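Bifunctional enzyme IspD/IspF (Campylobacter jejuni, PDB 1W55) catalyses two steps of isoprenoid precursor biosynthesis, making 4-diphosphocytidyl-2-C-methyl-D-erythritol from CTP and methylerythritol phosphate, and cyclising its 2-phosphate to methylerythritol 2,4-cyclodiphosphate with release of CMP. Local coordinates at residues His219-Arg225 / Thr237-His243; Ser244-Ala250 / Phe277-Met283; Asp304-Ala309 / Met355-Ser360. The contacts are given in a common frame with arbitrary orientation. Residues are numbered along the deposited sequence.

Contact 1: residues His219-Arg225 / Thr237-His243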
loop_
_atom_site.group_PDB
_atom_site.type_symbol
_atom_site.label_atom_id
_atom_site.label_comp_id
_atom_site.label_asym_id
_atom_site.label_seq_id
_atom_site.Cartn_x
_atom_site.Cartn_y
_atom_site.Cartn_z
ATOM N N HIS A 219 30.568 -46.131 1.793
ATOM C CA HIS A 219 30.472 -47.472 2.368
ATOM C C HIS A 219 31.262 -48.441 1.497
ATOM O O HIS A 219 31.522 -48.166 0.322
ATOM C CB HIS A 219 29.021 -47.939 2.503
ATOM C CG HIS A 219 28.232 -47.193 3.534
ATOM N ND1 HIS A 219 28.772 -46.189 4.307
ATOM C CD2 HIS A 219 26.937 -47.296 3.906
ATOM C CE1 HIS A 219 27.841 -45.697 5.107
ATOM N NE2 HIS A 219 26.717 -46.348 4.879
ATOM N N GLU A 220 31.637 -49.562 2.097
ATOM C CA GLU A 220 32.463 -50.586 1.471
ATOM C C GLU A 220 31.606 -51.723 0.916
ATOM O O GLU A 220 30.636 -52.154 1.551
ATOM C CB GLU A 220 33.438 -51.126 2.523
ATOM C CG GLU A 220 34.438 -52.158 2.033
ATOM C CD GLU A 220 35.363 -52.642 3.136
ATOM O OE1 GLU A 220 36.327 -53.371 2.812
ATOM O OE2 GLU A 220 35.128 -52.297 4.321
ATOM N N PHE A 221 31.954 -52.201 -0.271
ATOM C CA PHE A 221 31.318 -53.397 -0.815
ATOM C C PHE A 221 31.823 -54.672 -0.115
ATOM O O PHE A 221 32.847 -54.660 0.584
ATOM C CB PHE A 221 31.570 -53.506 -2.324
ATOM C CG PHE A 221 30.578 -52.741 -3.174
ATOM C CD1 PHE A 221 31.003 -51.683 -3.982
ATOM C CD2 PHE A 221 29.231 -53.085 -3.184
ATOM C CE1 PHE A 221 30.100 -50.975 -4.778
ATOM C CE2 PHE A 221 28.316 -52.370 -3.968
ATOM C CZ PHE A 221 28.752 -51.325 -4.778
ATOM N N GLY A 222 31.094 -55.770 -0.319
ATOM C CA GLY A 222 31.530 -57.073 0.146
ATOM C C GLY A 222 30.641 -57.712 1.196
ATOM O O GLY A 222 31.083 -58.606 1.905
ATOM N N GLU A 223 29.402 -57.253 1.323
ATOM C CA GLU A 223 28.446 -57.954 2.173
ATOM C C GLU A 223 27.366 -58.614 1.330
ATOM O O GLU A 223 26.759 -57.973 0.465
ATOM C CB GLU A 223 27.831 -57.046 3.237
ATOM C CG GLU A 223 27.172 -57.822 4.373
ATOM C CD GLU A 223 27.385 -57.184 5.729
ATOM O OE1 GLU A 223 26.374 -56.857 6.397
ATOM O OE2 GLU A 223 28.563 -57.006 6.129
ATOM N N ASN A 224 27.156 -59.907 1.580
ATOM C CA ASN A 224 26.157 -60.685 0.862
ATOM C C ASN A 224 24.752 -60.405 1.376
ATOM O O ASN A 224 24.197 -61.169 2.170
ATOM C CB ASN A 224 26.477 -62.185 0.932
ATOM C CG ASN A 224 25.631 -63.022 -0.039
ATOM O OD1 ASN A 224 25.940 -64.190 -0.289
ATOM N ND2 ASN A 224 24.563 -62.433 -0.580
ATOM N N ARG A 225 24.178 -59.305 0.903
ATOM C CA ARG A 225 22.817 -58.915 1.261
ATOM C C ARG A 225 22.307 -57.949 0.203
ATOM O O ARG A 225 23.083 -57.499 -0.636
ATOM C CB ARG A 225 22.765 -58.282 2.660
ATOM C CG ARG A 225 23.516 -56.971 2.804
ATOM C CD ARG A 225 23.127 -56.211 4.043
ATOM N NE ARG A 225 24.073 -55.149 4.382
ATOM C CZ ARG A 225 24.001 -54.423 5.491
ATOM N NH1 ARG A 225 23.033 -54.648 6.366
ATOM N NH2 ARG A 225 24.898 -53.480 5.737
ATOM N N THR A 237 22.189 -59.119 -3.870
ATOM C CA THR A 237 23.330 -59.668 -3.133
ATOM C C THR A 237 24.543 -58.737 -3.038
ATOM O O THR A 237 25.443 -58.967 -2.232
ATOM C CB THR A 237 23.810 -60.995 -3.784
ATOM O OG1 THR A 237 24.207 -60.735 -5.133
ATOM C CG2 THR A 237 22.678 -62.019 -3.930
ATOM N N MET A 238 24.592 -57.715 -3.888
ATOM C CA MET A 238 25.769 -56.842 -3.953
ATOM C C MET A 238 25.696 -55.749 -2.881
ATOM O O MET A 238 25.687 -54.551 -3.198
ATOM C CB MET A 238 25.927 -56.224 -5.356
ATOM C CG MET A 238 27.347 -55.813 -5.708
ATOM S SD MET A 238 27.464 -54.714 -7.168
ATOM C CE MET A 238 26.953 -55.742 -8.487
ATOM N N GLY A 239 25.655 -56.171 -1.620
ATOM C CA GLY A 239 25.447 -55.259 -0.516
ATOM C C GLY A 239 26.682 -54.569 0.016
ATOM O O GLY A 239 27.822 -54.899 -0.323
ATOM N N LEU A 240 26.444 -53.586 0.869
ATOM C CA LEU A 240 27.526 -52.833 1.479
ATOM C C LEU A 240 27.594 -53.238 2.934
ATOM O O LEU A 240 26.585 -53.657 3.515
ATOM C CB LEU A 240 27.305 -51.314 1.334
ATOM C CG LEU A 240 27.211 -50.775 -0.102
ATOM C CD1 LEU A 240 26.392 -49.470 -0.178
ATOM C CD2 LEU A 240 28.611 -50.583 -0.702
ATOM N N LYS A 241 28.780 -53.093 3.510
ATOM C CA LYS A 241 29.066 -53.570 4.861
ATOM C C LYS A 241 28.561 -52.637 5.943
ATOM O O LYS A 241 28.730 -51.412 5.856
ATOM C CB LYS A 241 30.575 -53.782 5.042
ATOM C CG LYS A 241 31.115 -54.974 4.276
ATOM C CD LYS A 241 32.606 -55.164 4.503
ATOM C CE LYS A 241 33.126 -56.269 3.584
ATOM N NZ LYS A 241 34.598 -56.495 3.733
ATOM N N ALA A 242 27.938 -53.239 6.957
ATOM C CA ALA A 242 27.610 -52.578 8.223
ATOM C C ALA A 242 26.717 -51.346 8.024
ATOM O O ALA A 242 25.918 -51.331 7.093
ATOM C CB ALA A 242 28.896 -52.240 8.990
ATOM N N HIS A 243 26.844 -50.342 8.902
ATOM C CA HIS A 243 26.039 -49.110 8.864
ATOM C C HIS A 243 24.551 -49.396 8.674
ATOM O O HIS A 243 23.949 -49.014 7.652
ATOM C CB HIS A 243 26.533 -48.167 7.754
ATOM C CG HIS A 243 27.957 -47.744 7.917
ATOM N ND1 HIS A 243 28.993 -48.363 7.253
ATOM C CD2 HIS A 243 28.520 -46.787 8.692
ATOM C CE1 HIS A 243 30.135 -47.794 7.598
ATOM N NE2 HIS A 243 29.875 -46.834 8.470
HETATM O O HOH W 1 30.766 -50.091 4.746
HETATM O O HOH W 2 35.880 -54.869 5.672
HETATM O O HOH W 3 29.061 -56.787 -2.161
#

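Contact 2: residues Ser244-Ala250 / Phe277-Met283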
loop_
_atom_site.group_PDB
_atom_site.type_symbol
_atom_site.label_atom_id
_atom_site.label_comp_id
_atom_site.label_asym_id
_atom_site.label_seq_id
_atom_site.Cartn_x
_atom_site.Cartn_y
_atom_site.Cartn_z
ATOM N N SER A 244 23.971 -50.064 9.668
ATOM C CA SER A 244 22.572 -50.487 9.643
ATOM C C SER A 244 22.305 -51.391 8.434
ATOM O O SER A 244 22.908 -52.459 8.298
ATOM C CB SER A 244 21.635 -49.273 9.638
ATOM O OG SER A 244 22.068 -48.284 10.560
ATOM N N ASP A 245 21.423 -50.937 7.550
ATOM C CA ASP A 245 21.068 -51.668 6.347
ATOM C C ASP A 245 21.954 -51.275 5.162
ATOM O O ASP A 245 21.657 -51.644 4.024
ATOM C CB ASP A 245 19.589 -51.428 6.029
ATOM C CG ASP A 245 19.229 -49.932 5.944
ATOM O OD1 ASP A 245 20.151 -49.078 5.975
ATOM O OD2 ASP A 245 18.051 -49.514 5.834
ATOM N N GLY A 246 23.024 -50.515 5.429
ATOM C CA GLY A 246 24.022 -50.155 4.423
ATOM C C GLY A 246 23.667 -49.048 3.419
ATOM O O GLY A 246 24.396 -48.819 2.453
ATOM N N ASP A 247 22.557 -48.358 3.640
ATOM C CA ASP A 247 22.074 -47.331 2.713
ATOM C C ASP A 247 22.952 -46.070 2.750
ATOM O O ASP A 247 22.636 -45.127 3.475
ATOM C CB ASP A 247 20.622 -47.010 3.092
ATOM C CG ASP A 247 19.833 -46.350 1.978
ATOM O OD1 ASP A 247 20.386 -45.543 1.179
ATOM O OD2 ASP A 247 18.605 -46.551 1.864
ATOM N N VAL A 248 24.055 -46.059 1.987
ATOM C CA VAL A 248 24.962 -44.897 1.946
ATOM C C VAL A 248 24.241 -43.660 1.475
ATOM O O VAL A 248 24.560 -42.559 1.906
ATOM C CB VAL A 248 26.098 -44.946 0.892
ATOM C CG1 VAL A 248 27.477 -44.698 1.519
ATOM C CG2 VAL A 248 26.007 -46.085 -0.097
ATOM N N LEU A 249 23.320 -43.834 0.536
ATOM C CA LEU A 249 22.543 -42.708 0.040
ATOM C C LEU A 249 21.784 -42.022 1.189
ATOM O O LEU A 249 21.944 -40.823 1.418
ATOM C CB LEU A 249 21.613 -43.129 -1.109
ATOM C CG LEU A 249 20.920 -41.962 -1.823
ATOM C CD1 LEU A 249 20.501 -42.348 -3.250
ATOM C CD2 LEU A 249 19.722 -41.441 -1.024
ATOM N N ALA A 250 20.965 -42.785 1.906
ATOM C CA ALA A 250 20.176 -42.234 3.002
ATOM C C ALA A 250 21.089 -41.550 4.025
ATOM O O ALA A 250 20.751 -40.502 4.564
ATOM C CB ALA A 250 19.333 -43.336 3.669
ATOM N N PHE A 277 22.770 -49.402 16.109
ATOM C CA PHE A 277 21.804 -49.188 15.032
ATOM C C PHE A 277 21.799 -50.281 13.953
ATOM O O PHE A 277 21.153 -50.126 12.911
ATOM C CB PHE A 277 21.964 -47.779 14.439
ATOM C CG PHE A 277 21.595 -46.686 15.402
ATOM C CD1 PHE A 277 22.566 -46.066 16.177
ATOM C CD2 PHE A 277 20.269 -46.298 15.557
ATOM C CE1 PHE A 277 22.220 -45.077 17.090
ATOM C CE2 PHE A 277 19.918 -45.297 16.456
ATOM C CZ PHE A 277 20.888 -44.691 17.226
ATOM N N LYS A 278 22.485 -51.391 14.232
ATOM C CA LYS A 278 22.576 -52.548 13.326
ATOM C C LYS A 278 21.245 -52.931 12.654
ATOM O O LYS A 278 21.216 -53.312 11.476
ATOM C CB LYS A 278 23.165 -53.762 14.070
ATOM C CG LYS A 278 23.332 -55.039 13.227
ATOM C CD LYS A 278 23.702 -56.242 14.100
ATOM C CE LYS A 278 23.000 -57.524 13.639
ATOM N NZ LYS A 278 23.683 -58.149 12.465
ATOM N N ASN A 279 20.150 -52.823 13.396
ATOM C CA ASN A 279 18.850 -53.202 12.854
ATOM C C ASN A 279 17.972 -52.042 12.364
ATOM O O ASN A 279 16.828 -52.260 11.956
ATOM C CB ASN A 279 18.106 -54.123 13.830
ATOM C CG ASN A 279 18.849 -55.436 14.069
ATOM O OD1 ASN A 279 19.080 -55.829 15.213
ATOM N ND2 ASN A 279 19.244 -56.105 12.984
ATOM N N ALA A 280 18.525 -50.829 12.367
ATOM C CA ALA A 280 17.778 -49.634 11.972
ATOM C C ALA A 280 17.376 -49.613 10.486
ATOM O O ALA A 280 18.079 -50.131 9.618
ATOM C CB ALA A 280 18.562 -48.374 12.332
ATOM N N ASN A 281 16.210 -49.041 10.223
ATOM C CA ASN A 281 15.814 -48.647 8.882
ATOM C C ASN A 281 16.341 -47.225 8.643
ATOM O O ASN A 281 15.841 -46.273 9.250
ATOM C CB ASN A 281 14.288 -48.707 8.770
ATOM C CG ASN A 281 13.773 -48.332 7.388
ATOM O OD1 ASN A 281 14.426 -47.613 6.633
ATOM N ND2 ASN A 281 12.578 -48.811 7.061
ATOM N N SER A 282 17.361 -47.098 7.786
ATOM C CA SER A 282 18.024 -45.804 7.474
ATOM C C SER A 282 17.106 -44.688 6.978
ATOM O O SER A 282 17.363 -43.517 7.225
ATOM C CB SER A 282 19.116 -46.017 6.435
ATOM O OG SER A 282 20.263 -46.591 7.031
ATOM N N MET A 283 16.042 -45.064 6.276
ATOM C CA MET A 283 15.046 -44.120 5.797
ATOM C C MET A 283 14.214 -43.564 6.962
ATOM O O MET A 283 13.757 -42.418 6.911
ATOM C CB MET A 283 14.135 -44.779 4.747
ATOM C CG MET A 283 14.825 -45.059 3.410
ATOM S SD MET A 283 15.603 -43.574 2.674
ATOM C CE MET A 283 14.196 -42.793 1.828
#

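Contact 3: residues Asp304-Ala309 / Met355-Ser360. With C (cytidine-5'-monophosphate), chain C.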
loop_
_atom_site.group_PDB
_atom_site.type_symbol
_atom_site.label_atom_id
_atom_site.label_comp_id
_atom_site.label_asym_id
_atom_site.label_seq_id
_atom_site.Cartn_x
_atom_site.Cartn_y
_atom_site.Cartn_z
ATOM N N ASP A 304 19.382 -32.732 -4.299
ATOM C CA ASP A 304 20.088 -33.275 -5.462
ATOM C C ASP A 304 21.233 -34.155 -5.007
ATOM O O ASP A 304 21.960 -33.826 -4.055
ATOM C CB ASP A 304 20.577 -32.177 -6.410
ATOM C CG ASP A 304 21.020 -32.729 -7.753
ATOM O OD1 ASP A 304 20.500 -33.787 -8.191
ATOM O OD2 ASP A 304 21.896 -32.181 -8.445
ATOM N N ILE A 305 21.373 -35.285 -5.689
ATOM C CA ILE A 305 22.244 -36.370 -5.243
ATOM C C ILE A 305 23.105 -36.854 -6.385
ATOM O O ILE A 305 22.659 -36.904 -7.531
ATOM C CB ILE A 305 21.396 -37.531 -4.639
ATOM C CG1 ILE A 305 20.786 -37.079 -3.293
ATOM C CG2 ILE A 305 22.246 -38.799 -4.417
ATOM C CD1 ILE A 305 19.714 -38.010 -2.735
ATOM N N CYS A 306 24.354 -37.174 -6.072
ATOM C CA CYS A 306 25.215 -37.864 -6.998
ATOM C C CYS A 306 25.774 -39.132 -6.366
ATOM O O CYS A 306 26.484 -39.079 -5.358
ATOM C CB CYS A 306 26.351 -36.971 -7.499
ATOM S SG CYS A 306 27.246 -37.822 -8.831
ATOM N N VAL A 307 25.409 -40.272 -6.946
ATOM C CA VAL A 307 25.908 -41.558 -6.499
ATOM C C VAL A 307 27.124 -41.856 -7.357
ATOM O O VAL A 307 27.060 -41.791 -8.587
ATOM C CB VAL A 307 24.870 -42.698 -6.684
ATOM C CG1 VAL A 307 25.460 -44.041 -6.236
ATOM C CG2 VAL A 307 23.557 -42.403 -5.939
ATOM N N MET A 308 28.237 -42.165 -6.705
ATOM C CA MET A 308 29.440 -42.555 -7.415
ATOM C C MET A 308 29.635 -44.053 -7.224
ATOM O O MET A 308 29.931 -44.535 -6.124
ATOM C CB MET A 308 30.631 -41.731 -6.938
ATOM C CG MET A 308 30.373 -40.210 -7.049
ATOM S SD MET A 308 31.126 -39.177 -5.742
ATOM C CE MET A 308 32.630 -39.849 -5.620
ATOM N N ALA A 309 29.413 -44.790 -8.303
ATOM C CA ALA A 309 29.475 -46.245 -8.262
ATOM C C ALA A 309 29.787 -46.816 -9.639
ATOM O O ALA A 309 29.133 -46.471 -10.636
ATOM C CB ALA A 309 28.168 -46.820 -7.735
ATOM N N MET A 355 31.399 -47.588 -2.561
ATOM C CA MET A 355 30.691 -46.541 -3.283
ATOM C C MET A 355 30.485 -45.293 -2.426
ATOM O O MET A 355 30.449 -45.367 -1.188
ATOM C CB MET A 355 29.391 -47.069 -3.908
ATOM C CG MET A 355 28.199 -47.200 -2.989
ATOM S SD MET A 355 26.645 -47.458 -3.943
ATOM C CE MET A 355 25.899 -46.138 -3.633
ATOM N N ALA A 356 30.355 -44.152 -3.091
ATOM C CA ALA A 356 30.181 -42.896 -2.385
ATOM C C ALA A 356 28.931 -42.172 -2.867
ATOM O O ALA A 356 28.460 -42.395 -3.988
ATOM C CB ALA A 356 31.424 -42.019 -2.549
ATOM N N VAL A 357 28.382 -41.321 -2.005
ATOM C CA VAL A 357 27.214 -40.523 -2.349
ATOM C C VAL A 357 27.414 -39.055 -1.932
ATOM O O VAL A 357 27.695 -38.759 -0.766
ATOM C CB VAL A 357 25.913 -41.102 -1.739
ATOM C CG1 VAL A 357 24.729 -40.232 -2.116
ATOM C CG2 VAL A 357 25.674 -42.579 -2.196
ATOM N N LEU A 358 27.292 -38.154 -2.907
ATOM C CA LEU A 358 27.285 -36.716 -2.658
ATOM C C LEU A 358 25.844 -36.201 -2.671
ATOM O O LEU A 358 25.102 -36.446 -3.635
ATOM C CB LEU A 358 28.116 -35.984 -3.720
ATOM C CG LEU A 358 28.114 -34.446 -3.657
ATOM C CD1 LEU A 358 28.884 -33.947 -2.418
ATOM C CD2 LEU A 358 28.676 -33.826 -4.952
ATOM N N SER A 359 25.459 -35.485 -1.616
ATOM C CA SER A 359 24.131 -34.883 -1.493
ATOM C C SER A 359 24.207 -33.371 -1.335
ATOM O O SER A 359 25.106 -32.860 -0.669
ATOM C CB SER A 359 23.370 -35.454 -0.283
ATOM O OG SER A 359 23.223 -36.858 -0.374
ATOM N N SER A 360 23.254 -32.666 -1.953
ATOM C CA SER A 360 23.067 -31.237 -1.733
ATOM C C SER A 360 21.601 -30.953 -1.430
ATOM O O SER A 360 20.690 -31.506 -2.059
ATOM C CB SER A 360 23.496 -30.386 -2.935
ATOM O OG SER A 360 24.756 -30.785 -3.414
HETATM O OP3 C C . 29.504 -41.101 -16.825
HETATM P P C C . 29.514 -42.600 -16.843
HETATM O OP1 C C . 30.145 -43.208 -15.632
HETATM O OP2 C C . 30.065 -43.137 -18.133
HETATM O "O5'" C C . 27.972 -43.027 -16.782
HETATM C "C5'" C C . 27.069 -42.720 -17.834
HETATM C "C4'" C C . 25.638 -42.690 -17.300
HETATM O "O4'" C C . 25.257 -43.942 -16.708
HETATM C "C3'" C C . 25.387 -41.659 -16.199
HETATM O "O3'" C C . 25.089 -40.368 -16.723
HETATM C "C2'" C C . 24.203 -42.245 -15.449
HETATM O "O2'" C C . 23.004 -41.954 -16.161
HETATM C "C1'" C C . 24.370 -43.741 -15.595
HETATM N N1 C C . 24.874 -44.483 -14.413
HETATM C C2 C C . 23.981 -45.198 -13.585
HETATM O O2 C C . 22.754 -45.163 -13.823
HETATM N N3 C C . 24.435 -45.918 -12.527
HETATM C C4 C C . 25.759 -45.959 -12.241
HETATM N N4 C C . 26.222 -46.678 -11.182
HETATM C C5 C C . 26.652 -45.252 -13.035
HETATM C C6 C C . 26.189 -44.524 -14.131
#

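Contact 1: residues His219-Arg225 / Thr237-His243
Between His219-Arg225 and Thr237-His243 an irregular antiparallel pairing is held by backbone groups, one arginine and three waters. Lys241 N donates to Glu220 O (2.9 Å), and Glu223 N to Gly239 O (3.3 Å). Between Phe221–Leu240 and Glu223–Gly239 the register slips by one residue, a beta bulge. There Gly222 N makes a weak bond to Gly239 O (3.4 Å), and water 3 bridges the same two atoms at 2.9 Å each. Water 1 links Glu220 N (2.8 Å) to Lys241 O (2.7 Å). Arg225 serves the carbonyls that the strand pairing does not reach: its NE and NH2 donate to Leu240 O at 3.0 and 2.8 Å, and NH2 also reaches Ala242 O at 2.7 Å in a weak bond. Water 2 joins Glu220 OE2 to Lys241 NZ, reinforcing a long salt bridge from OE1 to NZ (3.7 Å). Leu240 CD2 lies 3.7 Å above the Phe221 ring centroid, a CH-pi contact. The rings of His219, a probable metal ligand, and His243 form an offset stack, with centroids 4.0 Å apart. His219 NE2 bonds to His251 and His243 NE2 weakly to a CMP phosphate, so the stack joins the probable metal site to the nucleotide.

Contact 2: residues Ser244-Ala250 / Phe277-Met283
Hydrogen bonds to one carboxylate dominate the junction of Ser244-Ala250 with Phe277-Met283. Asp245, whose CA-to-CB bond points toward the partner segment, receives the hydroxyl of Ser282 at OD1 (2.7 Å from OG) and the amide of Ser282 at OD2 (3.2 Å from N, nearly straight at 163°). Both oxygens are thus used on a single residue, while OD1 also takes a weak bond from its own segment, 3.4 Å from Asp247 N. Ser282 OG is in addition hydrogen-bonded to His251, a probable metal ligand. Further along, Ser244 OG lies 3.1 Å from Phe277 O, the carbonyl that closes the type I turn Phe277-Ala280 by accepting from Ala280 N (2.8 Å).

Two helices of the IspF domain, 248-260 and 282-295, begin here, each with its N-cap filled. Asp247 OD1 accepts from Ala250 N at 2.9 Å, and Asn281 OD1 from Met283 N at 3.0 Å. The carboxylate of Asp247 also receives the backbone amides of Ala230 and Gly231.

Packing beside the helix starts is modest: Ala250 CB meets Met283 SD at 3.9 Å, and the CB atoms of Ala250 and Asp247 lie 3.9 and 3.8 Å from Ser282 CB. Beyond the pair, Met283 packs on Asn324, Ile325 and Thr328 of helix 318-329, and Phe277 meets Tyr270 edge-to-face.

Contact 3: residues Asp304-Ala309 / Met355-Ser360
Two neighbouring strands in the central mixed sheet of the IspF domain form this antiparallel ladder, whose one face packs against neighbouring subunits and whose Ala309 end reaches the cytidine pocket. Six backbone hydrogen bonds join the pairs Asp304–Ser360, Cys306–Leu358 and Met308–Ala356; Cys306 N to Leu358 O measures 2.7 Å, and the longest, Ala356 N to Met308 O, 3.1 Å. Ile305, Val307, Val357 and Ser359 occupy one face, turned to helix 248-260; there Ile305 CG2 packs on Val357 CG1 at 3.7 Å, and Val307 CG1 on Met355 CE at 3.4 Å. Asp304, Cys306, Met308, Ala356, Leu358 and Ser360 occupy the other, where Leu358 meets its counterparts from two other subunits and Met308 lines the geranyl diphosphate pocket. Asp304 forms a salt bridge with Lys339, and Ser360 OG bonds to Asn214 of a neighbouring subunit. Past the last bridge, the base engages a carbonyl: CMP N4 donates to Ala309 O at 3.0 Å.

How the contacts relate
All three contacts belong to the IspF domain. Contacts 1 and 3, with centres about 17 Å apart, share one sheet, strands 210-224 and 354-365 being neighbours in it; His219 O lies 2.9 Å from Met355 N in a probable hydrogen bond. Contact 2, centred about 11 Å from contact 1 and 16 Å from contact 3, brings the start of helix 248-260 against both. Val248 CG1 reaches His219 CG at 3.3 Å, while Arg225 NH1 probably bonds to Ser244 O at 2.9 Å. His251 ties contacts 1 and 2 to the probable metal site. The CMP phosphate met weakly by His243 and the CMP base held by Ala309 O belong to different molecules, in separate sites.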